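Protein adenylyltransferase (Bartonella henselae str. Houston-1, PDB 5NH2) transfers AMP from ATP to tyrosine or threonine residues of host target proteins through its Fic domain, an activity used in virulence. Local coordinates at residues Gly248-Leu260 and Gly264-Pro276. Sequence-based numbering, arbitrary orientation.
Sequences GTYRGAGLEGFAL and GAYIIGNIDHLPP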
# COMPACT_ATOMS: atom_id res chain seq x y z
N GLY A 248 -22.95 1.63 -18.13
CA GLY A 248 -23.02 2.80 -17.29
C GLY A 248 -22.75 4.08 -18.05
O GLY A 248 -22.85 4.14 -19.28
N THR A 249 -22.40 5.11 -17.29
CA THR A 249 -22.35 6.48 -17.79
C THR A 249 -20.96 6.78 -18.32
O THR A 249 -19.97 6.67 -17.58
CB THR A 249 -22.72 7.44 -16.65
OG1 THR A 249 -24.15 7.45 -16.51
CG2 THR A 249 -22.19 8.84 -16.90
N TYR A 250 -20.88 7.15 -19.59
CA TYR A 250 -19.59 7.50 -20.18
C TYR A 250 -18.99 8.70 -19.44
O TYR A 250 -19.61 9.77 -19.37
CB TYR A 250 -19.79 7.82 -21.65
CG TYR A 250 -18.48 8.01 -22.36
CD1 TYR A 250 -17.52 7.01 -22.36
CD2 TYR A 250 -18.19 9.20 -22.98
CE1 TYR A 250 -16.31 7.20 -23.02
CE2 TYR A 250 -16.99 9.39 -23.63
CZ TYR A 250 -16.06 8.39 -23.64
OH TYR A 250 -14.87 8.61 -24.27
N ARG A 251 -17.78 8.53 -18.91
CA ARG A 251 -17.14 9.51 -18.03
C ARG A 251 -16.13 10.39 -18.75
O ARG A 251 -15.62 11.35 -18.17
CB ARG A 251 -16.47 8.75 -16.86
CG ARG A 251 -15.53 9.54 -15.93
CD ARG A 251 -16.26 10.26 -14.80
NE ARG A 251 -15.42 11.27 -14.17
CZ ARG A 251 -15.87 12.20 -13.33
NH1 ARG A 251 -17.16 12.24 -13.02
NH2 ARG A 251 -15.03 13.09 -12.80
N GLY A 252 -15.87 10.12 -20.02
CA GLY A 252 -14.85 10.84 -20.75
C GLY A 252 -13.63 9.97 -21.02
O GLY A 252 -13.51 8.83 -20.59
N ALA A 253 -12.70 10.58 -21.76
CA ALA A 253 -11.58 9.87 -22.34
C ALA A 253 -10.34 10.72 -22.22
O ALA A 253 -10.39 11.94 -22.01
CB ALA A 253 -11.85 9.53 -23.81
N GLY A 254 -9.21 10.09 -22.48
CA GLY A 254 -7.92 10.72 -22.31
C GLY A 254 -7.02 10.24 -23.43
O GLY A 254 -7.48 9.60 -24.37
N LEU A 255 -5.75 10.62 -23.35
CA LEU A 255 -4.82 10.15 -24.36
C LEU A 255 -4.81 8.62 -24.46
O LEU A 255 -4.91 8.07 -25.55
CB LEU A 255 -3.42 10.68 -24.07
CG LEU A 255 -3.30 12.15 -24.38
CD1 LEU A 255 -2.24 12.79 -23.50
CD2 LEU A 255 -2.95 12.24 -25.86
N GLU A 256 -4.57 7.92 -23.33
CA GLU A 256 -4.44 6.46 -23.35
C GLU A 256 -5.73 5.66 -23.09
O GLU A 256 -5.92 4.59 -23.68
CB GLU A 256 -3.32 6.06 -22.40
CG GLU A 256 -2.00 6.57 -22.99
CD GLU A 256 -0.79 6.19 -22.20
OE1 GLU A 256 -0.39 6.97 -21.31
OE2 GLU A 256 -0.24 5.10 -22.46
N GLY A 257 -6.63 6.13 -22.23
CA GLY A 257 -7.72 5.29 -21.77
C GLY A 257 -8.99 6.08 -21.61
O GLY A 257 -9.00 7.32 -21.73
N PHE A 258 -10.08 5.36 -21.38
CA PHE A 258 -11.37 5.96 -21.08
C PHE A 258 -11.93 5.36 -19.80
O PHE A 258 -11.56 4.26 -19.39
CB PHE A 258 -12.40 5.79 -22.20
CG PHE A 258 -12.88 4.39 -22.37
CD1 PHE A 258 -12.10 3.45 -23.02
CD2 PHE A 258 -14.12 4.00 -21.86
CE1 PHE A 258 -12.53 2.16 -23.19
CE2 PHE A 258 -14.58 2.69 -22.03
CZ PHE A 258 -13.77 1.76 -22.69
N ALA A 259 -12.87 6.10 -19.21
CA ALA A 259 -13.48 5.77 -17.94
C ALA A 259 -14.99 5.66 -18.12
O ALA A 259 -15.62 6.46 -18.82
CB ALA A 259 -13.17 6.82 -16.86
N LEU A 260 -15.53 4.64 -17.45
CA LEU A 260 -16.94 4.31 -17.37
C LEU A 260 -17.36 4.35 -15.91
O LEU A 260 -16.57 4.04 -15.01
CB LEU A 260 -17.16 2.91 -17.95
CG LEU A 260 -18.50 2.51 -18.49
CD1 LEU A 260 -19.15 3.72 -19.12
CD2 LEU A 260 -18.27 1.42 -19.51
N GLY A 264 -21.51 3.73 -9.28
CA GLY A 264 -20.57 4.45 -8.45
C GLY A 264 -19.11 4.05 -8.63
O GLY A 264 -18.23 4.80 -8.20
N ALA A 265 -18.84 2.89 -9.22
CA ALA A 265 -17.48 2.44 -9.46
C ALA A 265 -16.90 3.07 -10.73
O ALA A 265 -17.61 3.34 -11.69
CB ALA A 265 -17.44 0.91 -9.59
N TYR A 266 -15.57 3.26 -10.74
CA TYR A 266 -14.86 3.67 -11.96
C TYR A 266 -14.18 2.46 -12.64
O TYR A 266 -13.31 1.80 -12.04
CB TYR A 266 -13.81 4.75 -11.67
CG TYR A 266 -14.39 6.05 -11.22
CD1 TYR A 266 -14.99 6.90 -12.13
CD2 TYR A 266 -14.32 6.44 -9.90
CE1 TYR A 266 -15.52 8.12 -11.72
CE2 TYR A 266 -14.84 7.65 -9.48
CZ TYR A 266 -15.44 8.47 -10.40
OH TYR A 266 -15.97 9.67 -9.99
N ILE A 267 -14.54 2.22 -13.91
CA ILE A 267 -14.03 1.13 -14.75
C ILE A 267 -13.18 1.77 -15.85
O ILE A 267 -13.70 2.52 -16.68
CB ILE A 267 -15.18 0.31 -15.38
CG1 ILE A 267 -16.26 -0.00 -14.34
CG2 ILE A 267 -14.66 -0.98 -15.95
CD1 ILE A 267 -15.71 -0.73 -13.09
N ILE A 268 -11.86 1.47 -15.87
CA ILE A 268 -10.95 2.02 -16.88
C ILE A 268 -10.75 1.00 -17.99
O ILE A 268 -10.65 -0.20 -17.74
CB ILE A 268 -9.59 2.44 -16.27
CG1 ILE A 268 -9.76 3.22 -14.97
CG2 ILE A 268 -8.77 3.29 -17.28
CD1 ILE A 268 -10.72 4.33 -15.07
N GLY A 269 -10.69 1.49 -19.24
CA GLY A 269 -10.41 0.63 -20.38
C GLY A 269 -9.58 1.36 -21.40
O GLY A 269 -9.38 2.58 -21.33
N ASN A 270 -9.07 0.59 -22.36
CA ASN A 270 -8.19 1.12 -23.39
C ASN A 270 -9.01 1.80 -24.47
O ASN A 270 -10.04 1.26 -24.89
CB ASN A 270 -7.38 -0.03 -23.98
CG ASN A 270 -6.19 0.43 -24.76
OD1 ASN A 270 -6.31 1.18 -25.73
ND2 ASN A 270 -5.01 -0.01 -24.32
N ILE A 271 -8.57 2.99 -24.93
CA ILE A 271 -9.34 3.71 -25.96
C ILE A 271 -9.43 2.92 -27.26
O ILE A 271 -10.46 2.95 -27.94
CB ILE A 271 -8.74 5.11 -26.22
CG1 ILE A 271 -7.29 4.94 -26.62
CG2 ILE A 271 -8.83 5.99 -25.01
CD1 ILE A 271 -6.64 6.21 -26.80
N ASP A 272 -8.35 2.21 -27.65
CA ASP A 272 -8.37 1.42 -28.88
C ASP A 272 -9.37 0.28 -28.83
O ASP A 272 -9.58 -0.39 -29.86
CB ASP A 272 -7.01 0.78 -29.23
CG ASP A 272 -5.83 1.71 -29.05
OD1 ASP A 272 -4.97 1.40 -28.19
OD2 ASP A 272 -5.72 2.72 -29.78
N HIS A 273 -9.95 -0.01 -27.67
CA HIS A 273 -10.96 -1.06 -27.58
C HIS A 273 -12.38 -0.52 -27.75
O HIS A 273 -13.33 -1.32 -27.81
CB HIS A 273 -10.82 -1.81 -26.25
CG HIS A 273 -9.51 -2.53 -26.10
ND1 HIS A 273 -9.07 -3.04 -24.90
CD2 HIS A 273 -8.54 -2.81 -27.01
CE1 HIS A 273 -7.89 -3.61 -25.07
NE2 HIS A 273 -7.54 -3.48 -26.34
N LEU A 274 -12.55 0.80 -27.80
CA LEU A 274 -13.86 1.30 -28.17
C LEU A 274 -14.04 1.21 -29.68
O LEU A 274 -13.09 1.41 -30.44
CB LEU A 274 -14.03 2.74 -27.74
CG LEU A 274 -14.48 2.98 -26.30
CD1 LEU A 274 -14.39 4.46 -26.00
CD2 LEU A 274 -15.91 2.45 -26.08
N PRO A 275 -15.24 0.89 -30.16
CA PRO A 275 -15.50 1.04 -31.57
C PRO A 275 -15.21 2.45 -32.00
O PRO A 275 -15.73 3.40 -31.40
CB PRO A 275 -17.00 0.72 -31.68
CG PRO A 275 -17.27 -0.21 -30.52
CD PRO A 275 -16.33 0.23 -29.42
N PRO A 276 -14.36 2.67 -33.01
CA PRO A 276 -14.15 4.05 -33.49
C PRO A 276 -15.42 4.71 -34.00
O PRO A 276 -15.52 5.95 -33.95
CB PRO A 276 -13.08 3.88 -34.57
CG PRO A 276 -12.27 2.70 -34.06
CD PRO A 276 -13.31 1.76 -33.51
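Phe258 lies over Gly269 on the neighbouring strand, and its ring shows how a glycine in a sheet makes room for an aromatic side chain. With CG between the backbone N and the carbonyl carbon (chi1 70°), the ring leans across the strand pair, one face over Gly269 N. Leu274 covers the opposite face: its CD1 sits 3.9 Å from the Phe258 ring centroid, almost on the ring normal, a CH-pi contact. In the plane of the ring, the peptide after Asn270 meets the edge, Phe258 CE1 lying 3.1 Å from Asn270 O. Phe290 of strand 287-291 adds an edge-to-face ring contact.

Beneath the ring, Phe258 and Gly269 form a hydrogen-bonded antiparallel pair, with Phe258 N to Gly269 O and Gly269 N to Phe258 O both 2.9 Å. Leu260 and Ile267 pair likewise, with Leu260 CB 4.2 Å from Ile267 CB on the same side of the sheet as Phe258. Ile271, where the strand gives way to a 3-10 turn, lays CG2 3.4 Å from Gly257 C, while its N makes a weak bond to Glu256 O. Asn270 OD1 accepts from Asp272 N in an Asx turn that shapes this exit. The pairing of strands 257-262 and 265-270 is that of an antiparallel beta hairpin, here within the five-stranded mixed sheet of the OB-clan intracellular delivery domain.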